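Local coordinates for protein glycosyl hydrolase 25 (Streptococcus pneumoniae, PDB 4FF5) that is a family 25 glycosyl hydrolase and virulence factor that takes part in host-cell invasion and probably cleaves peptidoglycan glycan chains as related lysozymes do, at residues G77-G85 with N98-I108. Sequence-based numbering, arbitrary orientation.
Sequences GAIVRVHSG and NGIDKAYKSHI. With EDO (1,2-ethanediol), chain C.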
ATOM      1  N   GLY A  77       3.978  10.701   1.661  1.00 20.15           N
ATOM      2  CA  GLY A  77       4.343   9.306   1.946  1.00 18.54           C
ATOM      3  C   GLY A  77       4.134   8.438   0.713  1.00 17.39           C
ATOM      4  O   GLY A  77       3.532   8.872  -0.289  1.00 16.86           O
ATOM      5  N   ALA A  78       4.643   7.210   0.769  1.00 16.29           N
ATOM      6  CA  ALA A  78       4.543   6.307  -0.379  1.00 15.25           C
ATOM      7  C   ALA A  78       4.298   4.884   0.104  1.00 14.43           C
ATOM      8  O   ALA A  78       4.789   4.486   1.161  1.00 15.13           O
ATOM      9  CB  ALA A  78       5.808   6.364  -1.215  1.00 15.47           C
ATOM     10  N   ILE A  79       3.532   4.126  -0.671  1.00 13.23           N
ATOM     11  CA  ILE A  79       3.282   2.733  -0.368  1.00 12.37           C
ATOM     12  C   ILE A  79       3.706   1.915  -1.580  1.00 12.14           C
ATOM     13  O   ILE A  79       3.129   2.048  -2.661  1.00 11.95           O
ATOM     14  CB  ILE A  79       1.799   2.477  -0.033  1.00 11.78           C
ATOM     15  CG1 ILE A  79       1.318   3.428   1.075  1.00 12.16           C
ATOM     16  CG2 ILE A  79       1.608   1.043   0.423  1.00 11.65           C
ATOM     17  CD1 ILE A  79      -0.101   3.136   1.546  1.00 11.69           C
ATOM     18  N   VAL A  80       4.695   1.050  -1.382  1.00 12.24           N
ATOM     19  CA  VAL A  80       5.415   0.410  -2.511  1.00 12.46           C
ATOM     20  C   VAL A  80       5.064  -1.089  -2.625  1.00 12.51           C
ATOM     21  O   VAL A  80       5.068  -1.805  -1.621  1.00 13.13           O
ATOM     22  CB  VAL A  80       6.955   0.595  -2.338  1.00 12.56           C
ATOM     23  CG1 VAL A  80       7.747  -0.205  -3.383  1.00 12.44           C
ATOM     24  CG2 VAL A  80       7.326   2.074  -2.454  1.00 12.83           C
ATOM     25  N   ARG A  81       4.779  -1.569  -3.830  1.00 12.60           N
ATOM     26  CA  ARG A  81       4.451  -2.981  -4.013  1.00 12.94           C
ATOM     27  C   ARG A  81       5.707  -3.834  -3.940  1.00 13.02           C
ATOM     28  O   ARG A  81       6.683  -3.538  -4.622  1.00 13.18           O
ATOM     29  CB  ARG A  81       3.789  -3.235  -5.355  1.00 12.98           C
ATOM     30  CG  ARG A  81       3.173  -4.624  -5.414  1.00 13.35           C
ATOM     31  CD  ARG A  81       2.519  -4.894  -6.758  1.00 13.92           C
ATOM     32  NE  ARG A  81       3.497  -5.150  -7.825  1.00 14.80           N
ATOM     33  CZ  ARG A  81       3.182  -5.596  -9.041  1.00 15.46           C
ATOM     34  NH1 ARG A  81       1.919  -5.868  -9.342  1.00 15.67           N
ATOM     35  NH2 ARG A  81       4.130  -5.783  -9.965  1.00 15.61           N
ATOM     36  N   VAL A  82       5.673  -4.875  -3.114  1.00 13.34           N
ATOM     37  CA  VAL A  82       6.811  -5.813  -2.984  1.00 14.14           C
ATOM     38  C   VAL A  82       6.478  -7.191  -3.592  1.00 15.32           C
ATOM     39  O   VAL A  82       7.329  -7.864  -4.200  1.00 14.81           O
ATOM     40  CB  VAL A  82       7.266  -5.887  -1.500  1.00 13.96           C
ATOM     41  CG1 VAL A  82       8.361  -6.934  -1.262  1.00 14.00           C
ATOM     42  CG2 VAL A  82       7.778  -4.518  -1.068  1.00 13.98           C
ATOM     43  N   HIS A  83       5.220  -7.610  -3.448  1.00 16.62           N
ATOM     44  CA  HIS A  83       4.816  -8.911  -3.942  1.00 18.95           C
ATOM     45  C   HIS A  83       3.501  -8.846  -4.674  1.00 19.97           C
ATOM     46  O   HIS A  83       2.571  -8.159  -4.244  1.00 18.70           O
ATOM     47  CB  HIS A  83       4.716  -9.865  -2.754  1.00 20.65           C
ATOM     48  CG  HIS A  83       4.685 -11.327  -3.126  1.00 22.82           C
ATOM     49  ND1 HIS A  83       3.550 -12.029  -3.192  1.00 23.36           N
ATOM     50  CD2 HIS A  83       5.709 -12.211  -3.455  1.00 24.52           C
ATOM     51  CE1 HIS A  83       3.817 -13.299  -3.530  1.00 24.08           C
ATOM     52  NE2 HIS A  83       5.138 -13.409  -3.702  1.00 26.47           N
ATOM     53  N   SER A  84       3.406  -9.550  -5.792  1.00 22.07           N
ATOM     54  CA  SER A  84       2.082 -10.001  -6.234  1.00 25.46           C
ATOM     55  C   SER A  84       1.916 -11.514  -6.227  1.00 27.25           C
ATOM     56  O   SER A  84       2.773 -12.267  -6.725  1.00 31.17           O
ATOM     57  CB  SER A  84       1.729  -9.468  -7.605  1.00 25.70           C
ATOM     58  OG  SER A  84       0.565 -10.163  -8.026  1.00 24.63           O
ATOM     59  N   GLY A  85       0.794 -11.983  -5.710  1.00 28.22           N
ATOM     60  CA  GLY A  85       0.546 -13.400  -5.699  1.00 31.42           C
ATOM     61  C   GLY A  85       0.032 -13.864  -7.043  1.00 33.47           C
ATOM     62  O   GLY A  85      -0.490 -14.973  -7.158  1.00 34.98           O
ATOM     63  N   ASN A  98       7.832 -15.503  -9.466  1.00 19.34           N
ATOM     64  CA  ASN A  98       7.595 -15.880  -8.069  1.00 19.47           C
ATOM     65  C   ASN A  98       6.864 -14.774  -7.274  1.00 18.89           C
ATOM     66  O   ASN A  98       6.696 -14.878  -6.064  1.00 19.55           O
ATOM     67  CB  ASN A  98       8.903 -16.251  -7.369  1.00 19.48           C
ATOM     68  CG  ASN A  98       9.751 -15.036  -7.036  1.00 19.08           C
ATOM     69  OD1 ASN A  98       9.548 -13.942  -7.583  1.00 18.79           O
ATOM     70  ND2 ASN A  98      10.720 -15.223  -6.148  1.00 19.23           N
ATOM     71  N   GLY A  99       6.447 -13.729  -7.971  1.00 18.12           N
ATOM     72  CA  GLY A  99       5.690 -12.633  -7.365  1.00 17.70           C
ATOM     73  C   GLY A  99       6.488 -11.435  -6.900  1.00 17.20           C
ATOM     74  O   GLY A  99       5.911 -10.363  -6.627  1.00 16.93           O
ATOM     75  N   ILE A 100       7.810 -11.572  -6.826  1.00 16.71           N
ATOM     76  CA  ILE A 100       8.655 -10.444  -6.441  1.00 16.29           C
ATOM     77  C   ILE A 100       8.566  -9.293  -7.462  1.00 16.24           C
ATOM     78  O   ILE A 100       8.786  -9.483  -8.667  1.00 16.09           O
ATOM     79  CB  ILE A 100      10.110 -10.891  -6.160  1.00 16.48           C
ATOM     80  CG1 ILE A 100      10.149 -11.780  -4.900  1.00 16.61           C
ATOM     81  CG2 ILE A 100      11.047  -9.688  -6.027  1.00 16.81           C
ATOM     82  CD1 ILE A 100       9.788 -11.059  -3.595  1.00 16.36           C
ATOM     83  N   ASP A 101       8.221  -8.106  -6.961  1.00 15.43           N
ATOM     84  CA  ASP A 101       8.128  -6.907  -7.783  1.00 15.84           C
ATOM     85  C   ASP A 101       9.520  -6.503  -8.319  1.00 15.86           C
ATOM     86  O   ASP A 101      10.527  -6.568  -7.596  1.00 16.00           O
ATOM     87  CB  ASP A 101       7.489  -5.774  -6.962  1.00 15.58           C
ATOM     88  CG  ASP A 101       7.236  -4.518  -7.786  1.00 15.77           C
ATOM     89  OD1 ASP A 101       8.204  -3.778  -8.020  1.00 15.93           O
ATOM     90  OD2 ASP A 101       6.064  -4.257  -8.173  1.00 15.81           O
ATOM     91  N   LYS A 102       9.570  -6.093  -9.579  1.00 15.90           N
ATOM     92  CA  LYS A 102      10.859  -5.759 -10.233  1.00 17.25           C
ATOM     93  C   LYS A 102      11.449  -4.379  -9.889  1.00 17.19           C
ATOM     94  O   LYS A 102      12.605  -4.110 -10.220  1.00 17.64           O
ATOM     95  CB  LYS A 102      10.768  -5.966 -11.752  1.00 18.07           C
ATOM     96  CG  LYS A 102      10.769  -7.437 -12.146  1.00 19.19           C
ATOM     97  CD  LYS A 102      10.689  -7.612 -13.654  1.00 20.53           C
ATOM     98  CE  LYS A 102      10.842  -9.074 -14.019  1.00 21.52           C
ATOM     99  NZ  LYS A 102      10.626  -9.236 -15.478  1.00 23.70           N
ATOM    100  N   ALA A 103      10.681  -3.511  -9.221  1.00 16.51           N
ATOM    101  CA  ALA A 103      11.152  -2.159  -8.919  1.00 17.00           C
ATOM    102  C   ALA A 103      11.258  -1.810  -7.430  1.00 17.01           C
ATOM    103  O   ALA A 103      11.804  -0.760  -7.100  1.00 17.42           O
ATOM    104  CB  ALA A 103      10.291  -1.111  -9.635  1.00 17.40           C
ATOM    105  N   TYR A 104      10.762  -2.675  -6.536  1.00 17.07           N
ATOM    106  CA  TYR A 104      10.566  -2.260  -5.134  1.00 17.35           C
ATOM    107  C   TYR A 104      11.833  -1.741  -4.427  1.00 17.76           C
ATOM    108  O   TYR A 104      11.761  -0.772  -3.676  1.00 17.27           O
ATOM    109  CB  TYR A 104       9.861  -3.353  -4.302  1.00 17.17           C
ATOM    110  CG  TYR A 104      10.785  -4.451  -3.822  1.00 17.49           C
ATOM    111  CD1 TYR A 104      11.303  -4.438  -2.530  1.00 17.80           C
ATOM    112  CD2 TYR A 104      11.152  -5.495  -4.669  1.00 17.49           C
ATOM    113  CE1 TYR A 104      12.159  -5.448  -2.081  1.00 18.78           C
ATOM    114  CE2 TYR A 104      12.006  -6.498  -4.238  1.00 17.86           C
ATOM    115  CZ  TYR A 104      12.507  -6.477  -2.957  1.00 18.16           C
ATOM    116  OH  TYR A 104      13.356  -7.493  -2.559  1.00 19.53           O
ATOM    117  N   LYS A 105      12.991  -2.351  -4.691  1.00 18.66           N
ATOM    118  CA  LYS A 105      14.226  -1.906  -4.023  1.00 19.70           C
ATOM    119  C   LYS A 105      14.539  -0.461  -4.385  1.00 20.14           C
ATOM    120  O   LYS A 105      14.901   0.348  -3.515  1.00 19.90           O
ATOM    121  CB  LYS A 105      15.417  -2.790  -4.400  1.00 21.25           C
ATOM    122  CG  LYS A 105      15.303  -4.252  -4.015  1.00 22.72           C
ATOM    123  CD  LYS A 105      16.604  -4.973  -4.371  1.00 24.42           C
ATOM    124  CE  LYS A 105      16.658  -6.330  -3.703  1.00 26.68           C
ATOM    125  NZ  LYS A 105      17.813  -7.141  -4.195  1.00 28.14           N
ATOM    126  N   SER A 106      14.390  -0.140  -5.671  1.00 20.09           N
ATOM    127  CA  SER A 106      14.549   1.231  -6.155  1.00 20.90           C
ATOM    128  C   SER A 106      13.573   2.232  -5.553  1.00 20.05           C
ATOM    129  O   SER A 106      13.973   3.307  -5.067  1.00 19.98           O
ATOM    130  CB  SER A 106      14.431   1.265  -7.665  1.00 22.18           C
ATOM    131  OG  SER A 106      15.591   0.708  -8.261  1.00 24.72           O
ATOM    132  N   HIS A 107      12.282   1.909  -5.596  1.00 18.95           N
ATOM    133  CA  HIS A 107      11.288   2.817  -5.051  1.00 18.01           C
ATOM    134  C   HIS A 107      11.511   3.045  -3.576  1.00 18.66           C
ATOM    135  O   HIS A 107      11.455   4.187  -3.122  1.00 19.81           O
ATOM    136  CB  HIS A 107       9.871   2.305  -5.282  1.00 16.91           C
ATOM    137  CG  HIS A 107       9.428   2.322  -6.724  1.00 16.56           C
ATOM    138  ND1 HIS A 107       9.861   3.248  -7.621  1.00 16.63           N
ATOM    139  CD2 HIS A 107       8.534   1.494  -7.406  1.00 16.38           C
ATOM    140  CE1 HIS A 107       9.271   3.011  -8.812  1.00 16.69           C
ATOM    141  NE2 HIS A 107       8.459   1.936  -8.674  1.00 16.35           N
ATOM    142  N   ILE A 108      11.770   1.980  -2.817  1.00 18.14           N
ATOM    143  CA  ILE A 108      11.950   2.124  -1.377  1.00 18.38           C
ATOM    144  C   ILE A 108      13.218   2.916  -1.046  1.00 19.80           C
ATOM    145  O   ILE A 108      13.152   3.907  -0.322  1.00 20.04           O
ATOM    146  CB  ILE A 108      11.960   0.771  -0.636  1.00 18.31           C
ATOM    147  CG1 ILE A 108      10.596   0.076  -0.782  1.00 17.45           C
ATOM    148  CG2 ILE A 108      12.275   0.969   0.835  1.00 18.78           C
ATOM    149  CD1 ILE A 108      10.560  -1.368  -0.296  1.00 17.30           C
TER
HETATM  150  C1  EDO C 302      10.619 -13.200 -16.804  1.00 34.05           C
HETATM  151  O1  EDO C 302      10.480 -12.395 -15.618  1.00 36.05           O
HETATM  152  C2  EDO C 302      10.573 -12.323 -18.041  1.00 33.22           C
HETATM  153  O2  EDO C 302      10.930 -10.955 -17.756  1.00 31.97           O
HETATM  154  O   HOH W   1       7.469  -1.433  -6.521  1.00 15.00           O
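R81 and D101 both have CG anti to the backbone N (chi1 -167° and -175°), and R81 bends at chi3 (75°), turning its NE onto the D101 carboxylate. R81 NE donates to D101 OD2 at 2.7 Å in a salt bridge, on the anti lone pair and close to the guanidinium plane. R81 NH2 adds a weak second bond to the same oxygen, which also accepts from G59 N. D101 OD1 caps the turn into helix 104-112 by accepting from A103 N at 2.8 Å. A water joins R81 O to D101 OD1, weakly at the carboxylate.

The backbones pair briefly. D101 N donates to V82 O at 2.9 Å, and S84 N to G99 O at 2.8 Å. G99 CA lies over one face of the H83 ring. Nearer the helix, V82 CG1 sits over a face of the Y104 ring, 4.2 Å from its centroid. V80 CG1 packs on H107 CB and I108 CG1.

Strand 77-84 of the TIM barrel packs against helix 104-112, the next helix in the chain, and the loop leading into it. One buried carboxylate ties strand to helix start, and the R81 guanidinium and backbone N-H donors would probably keep it ionised.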